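Long-range contacts in cyclic nucleotide-binding protein (Ruegeria pomeroyi, PDB 3FX3), which probably acts as a DNA-binding transcription regulator of the Crp type, joining a cyclic nucleotide-binding domain to a helix-turn-helix domain: residues B[10-15]-B[57-62]; B[20-25]-B[129-134]; B[45-50]-B[98-103]; B[155-160]-B[188-193]. One frame throughout, in Å; residues are numbered along the deposited sequence.

In the fold
Contacts 1 and 3 lie in the cyclic nucleotide-binding region, contact 2 joins the N-terminal helices to helix 125-147, and contact 4 lies in the helix-turn-helix domain. Contacts 1 and 4 are buried, whereas contacts 2 and 3 are only partly so. Contacts 1 and 2 seat neighbouring pieces of the N-terminal helical region, one on a strand corner and the other on helix 125-147; they touch where Asn-15 O probably accepts a hydrogen bond from Arg-20 NE. Contact 1 has no hydrogen bond across it, contact 2 a bridging water, contact 3 strand pairing and an aromatic face, and contact 4 a buried arginine. Contacts 2 and 4 both touch the second subunit.

Contact 1: B[10-15]-B[57-62]; sequences KAIARN and VVIDGW. With PO4 (phosphate ion), chain F.
Ile-12 and Ile-59 bring the two backbones together, their CA atoms 6.1 Å apart where helix 7-13 rests on the corner that the chain turns at Ile-59. No hydrogen bond spans the contact, so packing alone holds it. Ile-12 reaches over with both ends of its branched side chain: CG2, set anti to its own backbone N, comes to 3.6 Å from Ile-59 O, while CD1 touches Ile-59 CG2 at 4.0 Å. The other branch of Ile-59 ends in CD1, 4.0 Å from Ala-13 CB. That same methyl of Ala-13 is 4.1 Å from Val-57 CG1, and Met-110 of strand 107-113 packs against all three of Ala-13, Val-57 and Ile-59. Away from this apolar patch, the extended chain of Lys-10 carries NZ to 2.7 Å from O2 of a phosphate ion, which Ser-32 also binds and which probably came from the crystallisation liquor. Ile-59 and Asp-60 are both backbone-bonded to Glu-108, which makes the corner a classic beta bulge. A short N-terminal helix laid on the beta roll in this way is a feature of cyclic nucleotide-binding domains of the Crp family.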
loop_
_atom_site.group_PDB
_atom_site.type_symbol
_atom_site.label_atom_id
_atom_site.label_comp_id
_atom_site.label_asym_id
_atom_site.label_seq_id
_atom_site.Cartn_x
_atom_site.Cartn_y
_atom_site.Cartn_z
ATOM N N LYS B 10 -11.279 -11.039 19.366
ATOM C CA LYS B 10 -10.035 -11.464 18.748
ATOM C C LYS B 10 -10.208 -11.708 17.225
ATOM O O LYS B 10 -9.288 -11.399 16.438
ATOM C CB LYS B 10 -9.482 -12.707 19.440
ATOM C CG LYS B 10 -8.906 -12.454 20.851
ATOM C CD LYS B 10 -8.531 -13.817 21.527
ATOM C CE LYS B 10 -7.931 -13.630 22.945
ATOM N NZ LYS B 10 -7.679 -14.927 23.691
ATOM N N ALA B 11 -11.380 -12.218 16.817
ATOM C CA ALA B 11 -11.695 -12.392 15.368
ATOM C C ALA B 11 -11.689 -11.030 14.674
ATOM O O ALA B 11 -11.105 -10.883 13.608
ATOM C CB ALA B 11 -13.053 -13.122 15.154
ATOM N N ILE B 12 -12.300 -10.025 15.296
ATOM C CA ILE B 12 -12.213 -8.647 14.771
ATOM C C ILE B 12 -10.747 -8.165 14.663
ATOM O O ILE B 12 -10.336 -7.643 13.610
ATOM C CB ILE B 12 -13.058 -7.673 15.597
ATOM C CG1 ILE B 12 -14.543 -7.978 15.397
ATOM C CG2 ILE B 12 -12.785 -6.201 15.206
ATOM C CD1 ILE B 12 -15.460 -7.271 16.412
ATOM N N ALA B 13 -9.949 -8.389 15.708
ATOM C CA ALA B 13 -8.543 -7.973 15.693
ATOM C C ALA B 13 -7.719 -8.631 14.574
ATOM O O ALA B 13 -6.756 -8.037 14.077
ATOM C CB ALA B 13 -7.879 -8.217 17.062
ATOM N N ARG B 14 -8.094 -9.854 14.186
ATOM C CA ARG B 14 -7.386 -10.581 13.113
ATOM C C ARG B 14 -7.476 -9.922 11.730
ATOM O O ARG B 14 -6.683 -10.206 10.860
ATOM C CB ARG B 14 -7.854 -12.028 13.065
ATOM C CG ARG B 14 -7.316 -12.885 14.226
ATOM C CD ARG B 14 -8.053 -14.211 14.322
ATOM N NE ARG B 14 -7.466 -15.091 15.331
ATOM C CZ ARG B 14 -6.375 -15.843 15.141
ATOM N NH1 ARG B 14 -5.727 -15.849 13.979
ATOM N NH2 ARG B 14 -5.925 -16.609 16.122
ATOM N N ASN B 15 -8.424 -9.019 11.549
ATOM C CA ASN B 15 -8.510 -8.242 10.323
ATOM C C ASN B 15 -7.523 -7.072 10.256
ATOM O O ASN B 15 -7.380 -6.453 9.207
ATOM C CB ASN B 15 -9.942 -7.705 10.169
ATOM C CG ASN B 15 -10.965 -8.810 10.006
ATOM O OD1 ASN B 15 -10.683 -9.868 9.425
ATOM N ND2 ASN B 15 -12.158 -8.577 10.527
ATOM N N VAL B 57 -5.372 -1.679 18.435
ATOM C CA VAL B 57 -6.304 -2.240 17.494
ATOM C C VAL B 57 -7.748 -1.927 17.926
ATOM O O VAL B 57 -8.190 -2.347 19.021
ATOM C CB VAL B 57 -6.141 -3.767 17.411
ATOM C CG1 VAL B 57 -7.050 -4.309 16.320
ATOM C CG2 VAL B 57 -4.662 -4.174 17.143
ATOM N N VAL B 58 -8.476 -1.190 17.093
ATOM C CA VAL B 58 -9.870 -0.851 17.390
ATOM C C VAL B 58 -10.726 -2.103 17.202
ATOM O O VAL B 58 -10.597 -2.782 16.184
ATOM C CB VAL B 58 -10.374 0.287 16.504
ATOM C CG1 VAL B 58 -11.829 0.704 16.899
ATOM C CG2 VAL B 58 -9.409 1.468 16.584
ATOM N N ILE B 59 -11.506 -2.460 18.224
ATOM C CA ILE B 59 -12.441 -3.572 18.157
ATOM C C ILE B 59 -13.828 -3.053 17.797
ATOM O O ILE B 59 -14.572 -3.710 17.060
ATOM C CB ILE B 59 -12.522 -4.310 19.484
ATOM C CG1 ILE B 59 -11.135 -4.832 19.882
ATOM C CG2 ILE B 59 -13.570 -5.432 19.421
ATOM C CD1 ILE B 59 -10.371 -5.598 18.794
ATOM N N ASP B 60 -14.165 -1.868 18.292
ATOM C CA ASP B 60 -15.463 -1.247 18.010
ATOM C C ASP B 60 -15.361 0.257 18.167
ATOM O O ASP B 60 -14.613 0.729 19.031
ATOM C CB ASP B 60 -16.524 -1.749 19.006
ATOM C CG ASP B 60 -17.953 -1.402 18.568
ATOM O OD1 ASP B 60 -18.389 -1.875 17.494
ATOM O OD2 ASP B 60 -18.616 -0.623 19.263
ATOM N N GLY B 61 -16.111 1.016 17.376
ATOM C CA GLY B 61 -16.140 2.480 17.508
ATOM C C GLY B 61 -15.126 3.171 16.621
ATOM O O GLY B 61 -14.546 2.559 15.746
ATOM N N TRP B 62 -14.933 4.465 16.840
ATOM C CA TRP B 62 -14.063 5.307 16.007
ATOM C C TRP B 62 -13.081 6.070 16.891
ATOM O O TRP B 62 -13.476 6.689 17.880
ATOM C CB TRP B 62 -14.902 6.300 15.219
ATOM C CG TRP B 62 -15.646 5.681 14.089
ATOM C CD1 TRP B 62 -16.864 5.077 14.139
ATOM C CD2 TRP B 62 -15.201 5.586 12.729
ATOM N NE1 TRP B 62 -17.213 4.612 12.881
ATOM C CE2 TRP B 62 -16.197 4.909 12.007
ATOM C CE3 TRP B 62 -14.050 6.007 12.059
ATOM C CZ2 TRP B 62 -16.080 4.641 10.646
ATOM C CZ3 TRP B 62 -13.939 5.748 10.698
ATOM C CH2 TRP B 62 -14.959 5.089 10.007
HETATM P P PO4 F . -6.729 -14.776 27.229
HETATM O O1 PO4 F . -5.621 -14.054 27.977
HETATM O O2 PO4 F . -7.319 -13.921 26.117
HETATM O O3 PO4 F . -6.141 -16.074 26.707
HETATM O O4 PO4 F . -7.881 -15.037 28.182
#

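Contact 2: B[20-25]-B[129-134]; sequences RSLPEQ and ISILAT
Ile-131 is the hub of the contact, its CG1, CG2 and CD1 between them meeting Ser-21, Leu-22 and Pro-23. Its CG2, anti to the backbone N, lies 3.5 Å from Ser-21 O and 3.9 Å from Ser-21 CB. Ile-131 CG1 meets Pro-23 CD at 3.7 Å, the proline side chain crossing the isoleucine at about a right angle. Beyond it, chi2 of 166° extends Ile-131 CD1 to 3.6 Å from Leu-22 CD2, and these two side chains lie next to each other with the same heading. An alanine in place of Ile-131 would probably open a gap beside Leu-22 CD2 and Pro-23 CD and take away the methyl that packs on Ser-21 CB. One turn further along helix 125-147, Thr-134 CG2 packs 3.9 Å from Ser-21 CA. A water bridges the polar atoms here, bonded to Ser-21 O at 2.7 Å and to Thr-134 OG1 at 2.8 Å. The threonine hydroxyl also takes a hydrogen bond from Arg-93 of the second subunit. In the next shell, Phe-117 of helix 114-123 touches both Leu-22 and Ile-131, and Ser-21 OG is tied back to Leu-17 O. Leu-132 and Phe-136 of the second subunit press on Ile-131 and Ser-21, so the contact lies beside the dimer interface; Cys-128, just before the segment, has been seen in an interchain disulfide of this protein. A long helix following the beta roll and pairing with its mate is the dimerisation helix of Crp-type regulators, and here the N-terminal region leans on it near its N-terminal end.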
loop_
_atom_site.group_PDB
_atom_site.type_symbol
_atom_site.label_atom_id
_atom_site.label_comp_id
_atom_site.label_asym_id
_atom_site.label_seq_id
_atom_site.Cartn_x
_atom_site.Cartn_y
_atom_site.Cartn_z
ATOM N N ARG B 20 -2.742 -9.445 10.784
ATOM C CA ARG B 20 -2.601 -10.073 9.473
ATOM C C ARG B 20 -1.136 -10.263 9.076
ATOM O O ARG B 20 -0.852 -11.140 8.295
ATOM C CB ARG B 20 -3.230 -9.229 8.365
ATOM C CG ARG B 20 -4.699 -9.422 8.134
ATOM C CD ARG B 20 -5.101 -8.509 6.955
ATOM N NE ARG B 20 -5.279 -7.105 7.373
ATOM C CZ ARG B 20 -5.137 -6.010 6.596
ATOM N NH1 ARG B 20 -4.757 -6.084 5.311
ATOM N NH2 ARG B 20 -5.389 -4.811 7.128
ATOM N N SER B 21 -0.240 -9.396 9.544
ATOM C CA SER B 21 1.164 -9.509 9.176
ATOM C C SER B 21 1.920 -10.611 9.920
ATOM O O SER B 21 3.027 -10.959 9.526
ATOM C CB SER B 21 1.858 -8.188 9.407
ATOM O OG SER B 21 1.197 -7.182 8.629
ATOM N N LEU B 22 1.357 -11.126 11.003
ATOM C CA LEU B 22 2.068 -12.077 11.831
ATOM C C LEU B 22 1.996 -13.503 11.263
ATOM O O LEU B 22 1.037 -13.882 10.627
ATOM C CB LEU B 22 1.497 -12.125 13.234
ATOM C CG LEU B 22 1.424 -10.849 14.030
ATOM C CD1 LEU B 22 0.703 -11.145 15.362
ATOM C CD2 LEU B 22 2.808 -10.216 14.248
ATOM N N PRO B 23 3.020 -14.300 11.515
ATOM C CA PRO B 23 2.881 -15.712 11.178
ATOM C C PRO B 23 1.804 -16.363 12.043
ATOM O O PRO B 23 1.744 -16.158 13.260
ATOM C CB PRO B 23 4.274 -16.298 11.447
ATOM C CG PRO B 23 5.056 -15.223 12.138
ATOM C CD PRO B 23 4.237 -14.009 12.285
ATOM N N GLU B 24 0.935 -17.106 11.376
ATOM C CA GLU B 24 -0.309 -17.630 11.971
ATOM C C GLU B 24 -0.088 -18.407 13.289
ATOM O O GLU B 24 -0.883 -18.280 14.219
ATOM C CB GLU B 24 -1.068 -18.475 10.938
ATOM C CG GLU B 24 -0.223 -19.617 10.352
ATOM C CD GLU B 24 -0.933 -20.414 9.232
ATOM O OE1 GLU B 24 -1.976 -19.949 8.718
ATOM O OE2 GLU B 24 -0.430 -21.516 8.883
ATOM N N GLN B 25 1.016 -19.145 13.394
ATOM C CA GLN B 25 1.281 -19.928 14.594
ATOM C C GLN B 25 1.625 -19.091 15.825
ATOM O O GLN B 25 1.660 -19.611 16.933
ATOM C CB GLN B 25 2.374 -20.982 14.350
ATOM C CG GLN B 25 3.802 -20.439 14.266
ATOM C CD GLN B 25 4.233 -20.008 12.847
ATOM O OE1 GLN B 25 3.397 -19.619 11.997
ATOM N NE2 GLN B 25 5.563 -20.076 12.591
ATOM N N ILE B 129 11.736 -11.793 10.431
ATOM C CA ILE B 129 11.964 -12.084 9.018
ATOM C C ILE B 129 10.664 -12.463 8.300
ATOM O O ILE B 129 10.427 -11.957 7.208
ATOM C CB ILE B 129 13.051 -13.133 8.806
ATOM C CG1 ILE B 129 14.421 -12.553 9.199
ATOM C CG2 ILE B 129 13.113 -13.679 7.341
ATOM C CD1 ILE B 129 15.470 -13.629 9.377
ATOM N N SER B 130 9.818 -13.319 8.905
ATOM C CA SER B 130 8.515 -13.692 8.285
ATOM C C SER B 130 7.592 -12.529 8.179
ATOM O O SER B 130 6.960 -12.346 7.162
ATOM C CB SER B 130 7.790 -14.773 9.074
ATOM O OG SER B 130 8.714 -15.810 9.147
ATOM N N ILE B 131 7.515 -11.749 9.246
ATOM C CA ILE B 131 6.659 -10.581 9.241
ATOM C C ILE B 131 7.087 -9.615 8.146
ATOM O O ILE B 131 6.271 -9.127 7.380
ATOM C CB ILE B 131 6.569 -9.872 10.596
ATOM C CG1 ILE B 131 6.070 -10.843 11.675
ATOM C CG2 ILE B 131 5.567 -8.673 10.475
ATOM C CD1 ILE B 131 6.245 -10.354 13.130
ATOM N N LEU B 132 8.372 -9.384 8.034
ATOM C CA LEU B 132 8.885 -8.457 7.020
ATOM C C LEU B 132 8.663 -8.991 5.621
ATOM O O LEU B 132 8.415 -8.207 4.696
ATOM C CB LEU B 132 10.376 -8.174 7.288
ATOM C CG LEU B 132 11.093 -7.140 6.424
ATOM C CD1 LEU B 132 10.422 -5.739 6.529
ATOM C CD2 LEU B 132 12.633 -7.086 6.794
ATOM N N ALA B 133 8.770 -10.312 5.430
ATOM C CA ALA B 133 8.489 -10.871 4.101
ATOM C C ALA B 133 7.054 -10.458 3.734
ATOM O O ALA B 133 6.808 -9.930 2.646
ATOM C CB ALA B 133 8.632 -12.398 4.063
ATOM N N THR B 134 6.136 -10.650 4.683
ATOM C CA THR B 134 4.721 -10.383 4.460
ATOM C C THR B 134 4.455 -8.900 4.158
ATOM O O THR B 134 3.718 -8.589 3.220
ATOM C CB THR B 134 3.890 -10.876 5.647
ATOM O OG1 THR B 134 4.022 -12.297 5.716
ATOM C CG2 THR B 134 2.318 -10.453 5.519
HETATM O O HOH W 1 3.919 -13.197 8.322
#

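Contact 3: B[45-50]-B[98-103]; sequences LFLQEE and PVSAEA
Phe-46 lays one face of its ring on Ala-101: the methyl CB stands 3.6 Å from the ring centroid and 18° off the normal, a CH-pi contact shifted toward the rim at CZ. At the ring edge, in its plane, Val-99 O lies 3.4 Å from Phe-46 CE1. Chi1 of 56° sets CG between the backbone N and the carbonyl carbon, the start of the ring's course toward Ala-101. Tyr-97 stacks on the same phenyl group and His-56 also meets it. An alanine instead of Phe-46 would probably strip the aromatic face from Ala-101 CB and leave Tyr-97 without its stacking partner. The backbones meet antiparallel: Ala-101 N bonds Phe-46 O at 2.9 Å, a hydrogen-bonded pair. Leu-45 N and, weakly, Phe-46 N both give to Ala-101 O, the former at 2.9 Å from above the carbonyl plane; this is a classic beta bulge. Leu-45 CD1 comes within 3.5 Å of Ala-103 N. Where the strand pairing stops, a side chain takes over: Ser-100 OG accepts a nearly straight bond from Gln-48 N at 2.9 Å. The chain of Gln-48 then passes alongside Pro-98, CG 3.4 Å from its O, and ends on Met-68 N through OE1. A type II turn from Leu-47 to Glu-50 follows, with Leu-47 N donating to Glu-50 OE1 at 2.9 Å from above the carboxylate plane. Backbone bonds thus fix the edge strand of the beta roll, side-chain acceptors serve the amides beyond it, and a CH-pi contact joins the two strands on the face that carries Phe-46 and Ala-101.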
loop_
_atom_site.group_PDB
_atom_site.type_symbol
_atom_site.label_atom_id
_atom_site.label_comp_id
_atom_site.label_asym_id
_atom_site.label_seq_id
_atom_site.Cartn_x
_atom_site.Cartn_y
_atom_site.Cartn_z
ATOM N N LEU B 45 -6.999 8.178 24.714
ATOM C CA LEU B 45 -6.263 6.899 24.690
ATOM C C LEU B 45 -4.818 7.169 25.008
ATOM O O LEU B 45 -4.229 6.466 25.807
ATOM C CB LEU B 45 -6.333 6.222 23.321
ATOM C CG LEU B 45 -7.624 5.504 22.928
ATOM C CD1 LEU B 45 -8.755 6.511 22.663
ATOM C CD2 LEU B 45 -7.365 4.628 21.696
ATOM N N PHE B 46 -4.248 8.188 24.355
ATOM C CA PHE B 46 -2.932 8.661 24.681
ATOM C C PHE B 46 -2.751 10.061 24.179
ATOM O O PHE B 46 -3.495 10.535 23.348
ATOM C CB PHE B 46 -1.836 7.755 24.107
ATOM C CG PHE B 46 -1.910 7.539 22.602
ATOM C CD1 PHE B 46 -1.370 8.464 21.720
ATOM C CD2 PHE B 46 -2.475 6.387 22.081
ATOM C CE1 PHE B 46 -1.429 8.258 20.342
ATOM C CE2 PHE B 46 -2.539 6.168 20.698
ATOM C CZ PHE B 46 -2.012 7.097 19.832
ATOM N N LEU B 47 -1.708 10.690 24.677
ATOM C CA LEU B 47 -1.358 12.047 24.320
ATOM C C LEU B 47 0.023 12.105 23.656
ATOM O O LEU B 47 0.944 11.341 23.983
ATOM C CB LEU B 47 -1.356 12.941 25.577
ATOM C CG LEU B 47 -2.683 13.159 26.306
ATOM C CD1 LEU B 47 -2.461 14.043 27.585
ATOM C CD2 LEU B 47 -3.727 13.799 25.320
ATOM N N GLN B 48 0.128 13.054 22.732
ATOM C CA GLN B 48 1.369 13.477 22.127
ATOM C C GLN B 48 2.482 13.601 23.170
ATOM O O GLN B 48 2.254 14.146 24.219
ATOM C CB GLN B 48 1.121 14.844 21.496
ATOM C CG GLN B 48 1.846 15.095 20.243
ATOM C CD GLN B 48 1.530 16.464 19.623
ATOM O OE1 GLN B 48 0.369 16.818 19.354
ATOM N NE2 GLN B 48 2.574 17.232 19.402
ATOM N N GLU B 49 3.672 13.110 22.826
ATOM C CA GLU B 49 4.864 13.051 23.666
ATOM C C GLU B 49 4.901 11.941 24.719
ATOM O O GLU B 49 5.937 11.730 25.307
ATOM C CB GLU B 49 5.200 14.405 24.334
ATOM C CG GLU B 49 5.262 15.575 23.365
ATOM C CD GLU B 49 6.202 15.333 22.189
ATOM O OE1 GLU B 49 7.272 14.686 22.375
ATOM O OE2 GLU B 49 5.852 15.790 21.079
ATOM N N GLU B 50 3.810 11.229 24.963
ATOM C CA GLU B 50 3.869 10.097 25.882
ATOM C C GLU B 50 4.655 8.927 25.249
ATOM O O GLU B 50 4.888 8.935 24.046
ATOM C CB GLU B 50 2.458 9.676 26.291
ATOM C CG GLU B 50 1.738 10.758 27.150
ATOM C CD GLU B 50 0.288 10.407 27.483
ATOM O OE1 GLU B 50 -0.301 9.459 26.894
ATOM O OE2 GLU B 50 -0.280 11.074 28.354
ATOM N N PRO B 98 3.742 11.189 18.241
ATOM C CA PRO B 98 3.718 12.444 17.497
ATOM C C PRO B 98 2.310 13.037 17.423
ATOM O O PRO B 98 2.148 14.150 16.954
ATOM C CB PRO B 98 4.204 12.034 16.095
ATOM C CG PRO B 98 3.796 10.639 15.948
ATOM C CD PRO B 98 3.753 10.026 17.332
ATOM N N VAL B 99 1.319 12.278 17.892
ATOM C CA VAL B 99 -0.081 12.671 17.881
ATOM C C VAL B 99 -0.752 12.208 19.169
ATOM O O VAL B 99 -0.202 11.363 19.915
ATOM C CB VAL B 99 -0.835 12.085 16.672
ATOM C CG1 VAL B 99 -0.249 12.618 15.355
ATOM C CG2 VAL B 99 -0.820 10.573 16.693
ATOM N N SER B 100 -1.926 12.782 19.442
ATOM C CA SER B 100 -2.817 12.287 20.483
ATOM C C SER B 100 -3.903 11.462 19.839
ATOM O O SER B 100 -4.135 11.588 18.645
ATOM C CB SER B 100 -3.428 13.465 21.236
ATOM O OG SER B 100 -2.393 14.237 21.821
ATOM N N ALA B 101 -4.551 10.609 20.635
ATOM C CA ALA B 101 -5.650 9.752 20.186
ATOM C C ALA B 101 -6.799 9.901 21.178
ATOM O O ALA B 101 -6.595 9.847 22.395
ATOM C CB ALA B 101 -5.225 8.298 20.164
ATOM N N GLU B 102 -8.000 10.018 20.651
ATOM C CA GLU B 102 -9.192 10.224 21.446
ATOM C C GLU B 102 -10.338 9.458 20.830
ATOM O O GLU B 102 -10.447 9.421 19.607
ATOM C CB GLU B 102 -9.524 11.704 21.436
ATOM C CG GLU B 102 -10.583 12.115 22.384
ATOM C CD GLU B 102 -10.697 13.646 22.444
ATOM O OE1 GLU B 102 -9.745 14.277 22.971
ATOM O OE2 GLU B 102 -11.710 14.189 21.935
ATOM N N ALA B 103 -11.177 8.873 21.668
ATOM C CA ALA B 103 -12.374 8.182 21.222
ATOM C C ALA B 103 -13.385 9.203 20.677
ATOM O O ALA B 103 -13.701 10.182 21.335
ATOM C CB ALA B 103 -12.993 7.408 22.370
#

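Contact 4: B[155-160]-B[188-193]; sequences AQRVAE and LGMKPE
The guanidinium of Arg-157 is the flat group of this contact, and Leu-188 O sits at its edge, near its plane. Arg-157 NH2 donates to Leu-188 O at 2.7 Å with an angle of 155° at the hydrogen, the oxygen tilted 16° from the guanidinium plane. Obliquely to the same group comes the chain of Met-190, a selenomethionine, with CG 3.7 Å from Arg-157 NH1; the two side chains run antiparallel past one another. Chi3 of 62° bends the arginine chain at NE before its guanidinium meets Leu-188 O. On the next residue of helix 154-165, Val-158 offers one methyl to two partners: CG2 lies 3.7 Å from the selenium of Met-190 and 4.0 Å from Leu-188 CD1, the valine and leucine side chains crossing at about a right angle. Leu-195, Ala-198 and Leu-202 of helix 192-203 also pack on Val-158. Leu-188 is the residue at which the chain leaves helix 182-187, and Gly-189, with positive phi, is the C-prime residue of the Schellman motif that ends it. Lys-191 then holds the N-cap position of helix 192-203, so the contact packs against the turn of the helix-turn-helix unit. Arg-157 NH2 also makes a weak hydrogen bond to Glu-147 O of the second subunit, whose Leu-149 packs on the same side chain. A positive group set at the carbonyl end of a helix is likely to be stabilised by the partial negative charge there, and its bond satisfies a main-chain oxygen of a buried residue beside a wholly apolar valine-leucine-selenomethionine cluster.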
loop_
_atom_site.group_PDB
_atom_site.type_symbol
_atom_site.label_atom_id
_atom_site.label_comp_id
_atom_site.label_asym_id
_atom_site.label_seq_id
_atom_site.Cartn_x
_atom_site.Cartn_y
_atom_site.Cartn_z
ATOM N N ALA B 155 -19.449 8.808 -5.449
ATOM C CA ALA B 155 -20.474 7.982 -4.830
ATOM C C ALA B 155 -19.983 6.546 -4.741
ATOM O O ALA B 155 -20.196 5.871 -3.718
ATOM C CB ALA B 155 -21.818 8.062 -5.622
ATOM N N GLN B 156 -19.330 6.074 -5.810
ATOM C CA GLN B 156 -18.842 4.698 -5.855
ATOM C C GLN B 156 -17.786 4.466 -4.791
ATOM O O GLN B 156 -17.754 3.411 -4.161
ATOM C CB GLN B 156 -18.296 4.330 -7.245
ATOM C CG GLN B 156 -19.412 4.119 -8.270
ATOM C CD GLN B 156 -18.906 3.813 -9.658
ATOM O OE1 GLN B 156 -18.108 4.560 -10.212
ATOM N NE2 GLN B 156 -19.390 2.716 -10.239
ATOM N N ARG B 157 -16.928 5.456 -4.583
ATOM C CA ARG B 157 -15.879 5.316 -3.571
ATOM C C ARG B 157 -16.463 5.208 -2.180
ATOM O O ARG B 157 -15.958 4.459 -1.376
ATOM C CB ARG B 157 -14.878 6.458 -3.652
ATOM C CG ARG B 157 -14.027 6.441 -4.952
ATOM C CD ARG B 157 -13.268 7.764 -5.094
ATOM N NE ARG B 157 -12.383 7.878 -3.968
ATOM C CZ ARG B 157 -12.132 8.958 -3.248
ATOM N NH1 ARG B 157 -12.655 10.143 -3.506
ATOM N NH2 ARG B 157 -11.297 8.819 -2.256
ATOM N N VAL B 158 -17.558 5.919 -1.916
ATOM C CA VAL B 158 -18.204 5.859 -0.597
ATOM C C VAL B 158 -18.897 4.507 -0.414
ATOM O O VAL B 158 -18.829 3.900 0.676
ATOM C CB VAL B 158 -19.195 7.025 -0.410
ATOM C CG1 VAL B 158 -20.006 6.878 0.897
ATOM C CG2 VAL B 158 -18.429 8.341 -0.448
ATOM N N ALA B 159 -19.540 4.033 -1.488
ATOM C CA ALA B 159 -20.147 2.694 -1.496
ATOM C C ALA B 159 -19.101 1.653 -1.096
ATOM O O ALA B 159 -19.330 0.794 -0.261
ATOM C CB ALA B 159 -20.709 2.373 -2.893
ATOM N N GLU B 160 -17.938 1.772 -1.700
ATOM C CA GLU B 160 -16.815 0.877 -1.448
ATOM C C GLU B 160 -16.343 0.927 0.011
ATOM O O GLU B 160 -16.041 -0.099 0.657
ATOM C CB GLU B 160 -15.686 1.312 -2.383
ATOM C CG GLU B 160 -14.705 0.278 -2.695
ATOM C CD GLU B 160 -15.262 -0.855 -3.586
ATOM O OE1 GLU B 160 -15.606 -0.619 -4.784
ATOM O OE2 GLU B 160 -15.298 -1.997 -3.067
ATOM N N LEU B 188 -11.557 10.002 3.219
ATOM C CA LEU B 188 -11.713 9.693 1.829
ATOM C C LEU B 188 -11.152 10.783 0.933
ATOM O O LEU B 188 -11.266 10.709 -0.275
ATOM C CB LEU B 188 -13.185 9.404 1.510
ATOM C CG LEU B 188 -13.757 8.202 2.264
ATOM C CD1 LEU B 188 -15.228 8.073 1.970
ATOM C CD2 LEU B 188 -13.009 6.899 1.924
ATOM N N GLY B 189 -10.514 11.783 1.509
ATOM C CA GLY B 189 -9.975 12.881 0.705
ATOM C C GLY B 189 -11.042 13.650 -0.067
ATOM O O GLY B 189 -10.784 14.079 -1.181
HETATM N N MSE B 190 -12.241 13.794 0.504
HETATM C CA MSE B 190 -13.370 14.460 -0.186
HETATM C C MSE B 190 -13.776 15.736 0.523
HETATM O O MSE B 190 -13.730 15.808 1.747
HETATM C CB MSE B 190 -14.603 13.550 -0.252
HETATM C CG MSE B 190 -14.410 12.300 -1.062
HETATM SE SE MSE B 190 -15.928 11.059 -0.916
HETATM C CE MSE B 190 -17.131 11.908 -2.237
ATOM N N LYS B 191 -14.201 16.737 -0.241
ATOM C CA LYS B 191 -14.852 17.917 0.369
ATOM C C LYS B 191 -16.140 17.459 1.073
ATOM O O LYS B 191 -16.801 16.538 0.599
ATOM C CB LYS B 191 -15.191 18.983 -0.683
ATOM C CG LYS B 191 -13.977 19.636 -1.380
ATOM C CD LYS B 191 -13.022 20.308 -0.366
ATOM C CE LYS B 191 -12.036 21.290 -1.038
ATOM N NZ LYS B 191 -11.155 21.985 -0.017
ATOM N N PRO B 192 -16.475 18.064 2.222
ATOM C CA PRO B 192 -17.731 17.785 2.964
ATOM C C PRO B 192 -18.970 17.682 2.094
ATOM O O PRO B 192 -19.768 16.741 2.227
ATOM C CB PRO B 192 -17.848 18.989 3.895
ATOM C CG PRO B 192 -16.417 19.353 4.208
ATOM C CD PRO B 192 -15.567 18.919 3.013
ATOM N N GLU B 193 -19.114 18.626 1.180
ATOM C CA GLU B 193 -20.294 18.684 0.344
ATOM C C GLU B 193 -20.294 17.566 -0.701
ATOM O O GLU B 193 -21.366 17.068 -1.090
ATOM C CB GLU B 193 -20.463 20.094 -0.272
ATOM C CG GLU B 193 -19.397 20.561 -1.291
ATOM C CD GLU B 193 -18.069 21.088 -0.670
ATOM O OE1 GLU B 193 -17.841 21.079 0.571
ATOM O OE2 GLU B 193 -17.226 21.525 -1.485
#